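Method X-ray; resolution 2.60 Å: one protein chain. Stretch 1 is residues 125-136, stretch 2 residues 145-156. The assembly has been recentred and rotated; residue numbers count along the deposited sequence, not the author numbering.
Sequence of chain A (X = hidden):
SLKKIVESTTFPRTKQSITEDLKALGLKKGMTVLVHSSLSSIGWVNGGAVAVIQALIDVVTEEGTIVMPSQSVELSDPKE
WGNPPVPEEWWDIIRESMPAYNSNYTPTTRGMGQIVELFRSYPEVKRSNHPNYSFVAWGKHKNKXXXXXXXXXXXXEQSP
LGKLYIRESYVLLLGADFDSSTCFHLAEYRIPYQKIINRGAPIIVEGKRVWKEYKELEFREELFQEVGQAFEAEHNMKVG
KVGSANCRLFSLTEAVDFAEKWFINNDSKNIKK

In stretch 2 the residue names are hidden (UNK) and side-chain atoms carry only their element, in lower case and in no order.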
# COMPACT_ATOMS: atom_id res chain seq x y z
N VAL A 125 -10.49 4.67 -7.82
CA VAL A 125 -10.31 3.27 -8.15
C VAL A 125 -11.31 2.42 -7.37
O VAL A 125 -11.46 2.57 -6.16
CB VAL A 125 -8.89 2.81 -7.80
CG1 VAL A 125 -8.76 1.31 -8.03
CG2 VAL A 125 -7.89 3.57 -8.62
N LYS A 126 -11.99 1.51 -8.07
CA LYS A 126 -12.96 0.64 -7.43
C LYS A 126 -12.39 -0.77 -7.31
O LYS A 126 -11.46 -1.13 -8.04
CB LYS A 126 -14.24 0.60 -8.24
CG LYS A 126 -15.02 1.91 -8.25
CD LYS A 126 -15.99 2.01 -7.08
CE LYS A 126 -17.05 3.05 -7.36
NZ LYS A 126 -16.42 4.36 -7.68
N ARG A 127 -12.95 -1.56 -6.39
CA ARG A 127 -12.51 -2.93 -6.15
C ARG A 127 -13.70 -3.87 -6.05
O ARG A 127 -14.70 -3.53 -5.41
CB ARG A 127 -11.72 -2.98 -4.84
CG ARG A 127 -11.00 -4.28 -4.57
CD ARG A 127 -10.17 -4.16 -3.32
NE ARG A 127 -9.36 -5.35 -3.07
CZ ARG A 127 -8.60 -5.52 -2.00
NH1 ARG A 127 -8.53 -4.58 -1.08
NH2 ARG A 127 -7.90 -6.63 -1.85
N SER A 128 -13.59 -5.04 -6.66
CA SER A 128 -14.66 -6.05 -6.64
C SER A 128 -14.75 -6.75 -5.27
O SER A 128 -13.81 -6.74 -4.48
CB SER A 128 -14.44 -7.07 -7.75
OG SER A 128 -13.12 -7.59 -7.72
N ASN A 129 -15.89 -7.37 -5.00
CA ASN A 129 -16.09 -7.99 -3.70
C ASN A 129 -15.64 -9.44 -3.42
O ASN A 129 -16.19 -10.08 -2.52
CB ASN A 129 -17.55 -7.82 -3.30
CG ASN A 129 -17.75 -7.91 -1.82
OD1 ASN A 129 -17.04 -7.27 -1.05
ND2 ASN A 129 -18.71 -8.72 -1.39
N HIS A 130 -14.66 -9.96 -4.13
CA HIS A 130 -14.21 -11.32 -3.86
C HIS A 130 -13.09 -11.28 -2.82
O HIS A 130 -12.23 -10.40 -2.86
CB HIS A 130 -13.75 -11.99 -5.14
CG HIS A 130 -13.75 -13.49 -5.07
ND1 HIS A 130 -12.73 -14.20 -4.47
CD2 HIS A 130 -14.67 -14.40 -5.44
CE1 HIS A 130 -13.03 -15.49 -4.48
NE2 HIS A 130 -14.21 -15.63 -5.06
N PRO A 131 -13.09 -12.22 -1.87
CA PRO A 131 -12.08 -12.30 -0.80
C PRO A 131 -10.69 -12.79 -1.20
O PRO A 131 -9.70 -12.54 -0.48
CB PRO A 131 -12.76 -13.21 0.21
CG PRO A 131 -13.52 -14.15 -0.66
CD PRO A 131 -14.16 -13.20 -1.64
N ASN A 132 -10.60 -13.46 -2.35
CA ASN A 132 -9.31 -13.94 -2.81
C ASN A 132 -8.88 -13.41 -4.15
O ASN A 132 -7.74 -13.01 -4.33
CB ASN A 132 -9.29 -15.47 -2.88
CG ASN A 132 -9.41 -16.13 -1.53
OD1 ASN A 132 -9.12 -15.54 -0.49
ND2 ASN A 132 -9.81 -17.39 -1.55
N TYR A 133 -9.81 -13.39 -5.11
CA TYR A 133 -9.48 -12.95 -6.46
C TYR A 133 -10.17 -11.66 -6.89
O TYR A 133 -10.84 -11.61 -7.93
CB TYR A 133 -9.84 -14.08 -7.41
CG TYR A 133 -9.28 -15.42 -6.98
CD1 TYR A 133 -7.90 -15.62 -6.86
CD2 TYR A 133 -10.13 -16.50 -6.73
CE1 TYR A 133 -7.38 -16.87 -6.50
CE2 TYR A 133 -9.62 -17.75 -6.37
CZ TYR A 133 -8.24 -17.92 -6.26
OH TYR A 133 -7.73 -19.14 -5.89
N SER A 134 -10.00 -10.62 -6.10
CA SER A 134 -10.61 -9.34 -6.42
C SER A 134 -9.78 -8.63 -7.48
O SER A 134 -8.62 -8.97 -7.71
CB SER A 134 -10.70 -8.45 -5.18
OG SER A 134 -9.49 -8.49 -4.43
N PHE A 135 -10.41 -7.66 -8.13
CA PHE A 135 -9.76 -6.84 -9.13
C PHE A 135 -10.04 -5.40 -8.72
O PHE A 135 -10.90 -5.13 -7.88
CB PHE A 135 -10.35 -7.10 -10.51
CG PHE A 135 -9.93 -8.40 -11.11
CD1 PHE A 135 -8.83 -8.47 -11.96
CD2 PHE A 135 -10.64 -9.57 -10.84
CE1 PHE A 135 -8.44 -9.68 -12.53
CE2 PHE A 135 -10.27 -10.78 -11.41
CZ PHE A 135 -9.16 -10.84 -12.26
N VAL A 136 -9.30 -4.49 -9.31
CA VAL A 136 -9.47 -3.07 -9.05
C VAL A 136 -9.48 -2.43 -10.42
O VAL A 136 -8.74 -2.85 -11.32
CB VAL A 136 -8.31 -2.52 -8.25
CG1 VAL A 136 -8.44 -2.91 -6.80
CG2 VAL A 136 -7.02 -3.05 -8.79
N UNK A 145 -17.53 -3.86 -14.78
CA UNK A 145 -16.53 -4.90 -14.70
C UNK A 145 -16.36 -5.48 -13.30
O UNK A 145 -16.17 -6.68 -13.15
c UNK A 145 -14.01 -3.86 -17.43
c UNK A 145 -15.18 -4.34 -15.21
c UNK A 145 -15.32 -3.97 -16.69
c UNK A 145 -14.08 -5.37 -15.02
N UNK A 146 -16.45 -4.62 -12.28
CA UNK A 146 -16.28 -5.08 -10.91
C UNK A 146 -17.59 -5.39 -10.19
O UNK A 146 -17.63 -6.17 -9.26
c UNK A 146 -13.17 -4.69 -10.73
c UNK A 146 -13.61 -2.62 -9.48
c UNK A 146 -14.13 -3.53 -10.54
c UNK A 146 -15.51 -4.02 -10.10
N UNK A 147 -18.67 -4.76 -10.66
CA UNK A 147 -20.02 -4.89 -10.09
C UNK A 147 -20.50 -6.17 -9.40
O UNK A 147 -20.81 -6.17 -8.21
o UNK A 147 -22.80 -5.40 -9.82
n UNK A 147 -23.37 -4.17 -11.63
c UNK A 147 -22.47 -4.73 -10.81
c UNK A 147 -21.01 -4.52 -11.21
N UNK A 148 -20.62 -7.20 -10.24
CA UNK A 148 -21.15 -8.52 -9.88
C UNK A 148 -20.38 -9.50 -8.95
O UNK A 148 -20.93 -9.98 -7.95
o UNK A 148 -22.33 -10.56 -13.36
c UNK A 148 -21.54 -9.24 -11.17
c UNK A 148 -22.13 -11.31 -12.40
c UNK A 148 -21.62 -10.76 -11.11
n UNK A 148 -22.33 -12.62 -12.45
N UNK A 149 -19.12 -9.81 -9.30
CA UNK A 149 -18.24 -10.74 -8.57
C UNK A 149 -18.77 -11.74 -7.48
O UNK A 149 -18.72 -11.46 -6.29
c UNK A 149 -14.30 -12.28 -8.51
n UNK A 149 -13.62 -11.16 -8.43
c UNK A 149 -14.49 -10.12 -8.21
n UNK A 149 -15.58 -12.00 -8.34
c UNK A 149 -15.73 -10.64 -8.16
c UNK A 149 -17.06 -9.97 -7.97
N UNK A 150 -19.24 -12.93 -7.91
CA UNK A 150 -19.76 -13.98 -7.04
C UNK A 150 -18.62 -14.72 -6.32
O UNK A 150 -17.50 -14.78 -6.81
c UNK A 150 -20.51 -14.87 -8.00
c UNK A 150 -19.64 -14.81 -9.20
c UNK A 150 -19.19 -13.38 -9.31
N UNK A 151 -18.89 -15.29 -5.15
CA UNK A 151 -17.84 -15.99 -4.44
C UNK A 151 -17.37 -17.25 -5.17
O UNK A 151 -16.18 -17.48 -5.35
c UNK A 151 -17.23 -16.90 -2.13
c UNK A 151 -17.85 -17.31 -0.81
c UNK A 151 -18.32 -16.37 -3.05
c UNK A 151 -16.17 -15.84 -1.92
N UNK A 152 -18.34 -18.07 -5.57
CA UNK A 152 -18.10 -19.32 -6.28
C UNK A 152 -17.45 -19.12 -7.64
O UNK A 152 -17.98 -18.41 -8.50
c UNK A 152 -20.60 -22.26 -6.97
c UNK A 152 -19.42 -20.08 -6.44
o UNK A 152 -21.35 -22.01 -7.93
c UNK A 152 -19.26 -21.52 -6.88
o UNK A 152 -20.89 -23.07 -6.06
N UNK A 153 -16.30 -19.76 -7.83
CA UNK A 153 -15.54 -19.68 -9.06
C UNK A 153 -14.95 -18.29 -9.14
O UNK A 153 -13.77 -18.10 -8.88
c UNK A 153 -18.37 -21.65 -10.35
c UNK A 153 -18.02 -24.02 -9.95
c UNK A 153 -18.88 -22.95 -10.24
c UNK A 153 -16.45 -20.01 -10.24
c UNK A 153 -16.16 -22.49 -9.91
c UNK A 153 -17.01 -21.41 -10.18
c UNK A 153 -16.66 -23.79 -9.79
N UNK A 154 -15.77 -17.31 -9.47
CA UNK A 154 -15.30 -15.93 -9.52
C UNK A 154 -13.87 -15.69 -9.98
O UNK A 154 -13.04 -15.14 -9.27
N UNK A 155 -13.59 -16.12 -11.20
CA UNK A 155 -12.30 -15.97 -11.86
C UNK A 155 -12.65 -16.62 -13.19
O UNK A 155 -11.86 -16.68 -14.13
c UNK A 155 -9.77 -16.35 -11.49
c UNK A 155 -11.21 -16.71 -11.10
c UNK A 155 -9.68 -14.86 -11.85
c UNK A 155 -8.81 -16.68 -10.35
N UNK A 156 -13.90 -17.08 -13.23
CA UNK A 156 -14.45 -17.70 -14.41
C UNK A 156 -15.55 -16.79 -14.91
O UNK A 156 -15.44 -15.56 -14.81

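Position 145 carries four side-chain carbons, forked at the first, with one arm two carbons long, and none of them contacts stretch 1. That branching identifies Ile145.

Position 146 also has four carbons, but the fork falls at the second. One terminal carbon lies 3.0 Å from Lys126 O, the other 3.7 Å from Phe135 CB, so the fork reaches both extended segments of stretch 1. This is Leu146, whose CB points toward stretch 1; the two carbons are CD1 and CD2 respectively.

At 147 two carbons end in one oxygen and one nitrogen, without contact to stretch 1, the pattern of Asn147. It is the first residue after the helix to leave helical phi/psi, and its CB points away. Position 148 has three carbons, the third bearing one oxygen and one nitrogen, and it too makes no contact; the extra carbon makes it Gln148.

Position 149 shows one carbon followed by a five-membered ring of three carbons and two nitrogens. One ring nitrogen lies 2.9 Å from Tyr133 O. His130 CB sits 3.4 Å from the ring centroid and 13° off its normal, a CH-pi contact over one face, while Ser128 OG approaches the ring edge, 2.9 Å from a ring carbon. The ring is that of His149. The nitrogen is NE2, which donates a hydrogen bond to Tyr133 O (N-H...acceptor angle 149°), and the carbon is CD2. Its chi1 of -135° lies between wells.

At 150 three carbons close a ring onto the backbone nitrogen. The CB points away, but the carbonyl O lies at the edge of the His130 ring, 3.2 Å from His130 CD2. The closed ring makes this Pro150.

Position 151 has four carbons forked at the second. Its backbone O accepts a hydrogen bond from His130 NE2 (2.7 Å, 151°). One terminal carbon lies 3.3 Å from Pro131 CD and covers one face of the His130 ring, 4.1 Å from its centroid. This is Leu151, and the carbon is CD1.

Three carbons with two oxygens on the third, clear of stretch 1, mark 152 as Glu152, exposed, its CA-to-CB bond pointing away. Position 153, one carbon and a six-carbon ring without oxygen, makes no side-chain contact with stretch 1 and is Phe153.

Position 154 has no side-chain atoms and a phi of 34°, which favours glycine. An ideal CB would fall 2.9 Å from His130 CD2 and 2.5 Å from Pro150 O, a clash with both. It is Gly154.

At 155 four carbons fork at the second. One terminal carbon lies over a face of the Tyr133 ring, 3.7 Å from its centroid, and the other is 4.1 Å from Phe135 CZ. This is Leu155, with CD2 over the tyrosine and CD1 at the phenylalanine. Position 156 again lacks side-chain atoms, is out of reach, and is Gly156.

The contact, burying 656 Å² in all, is held by two imidazoles donating to carbonyls in opposite directions across the interface. The His130 ring is oriented within its own loop: ND1 accepts from Asn132 N and Tyr133 N (each 3.1 Å), leaving NE2 to donate to Leu151 O. Leu146 and Leu155 add apolar packing around this polar centre.

Stretch 2 145-156: ILNQHPLEFGLG
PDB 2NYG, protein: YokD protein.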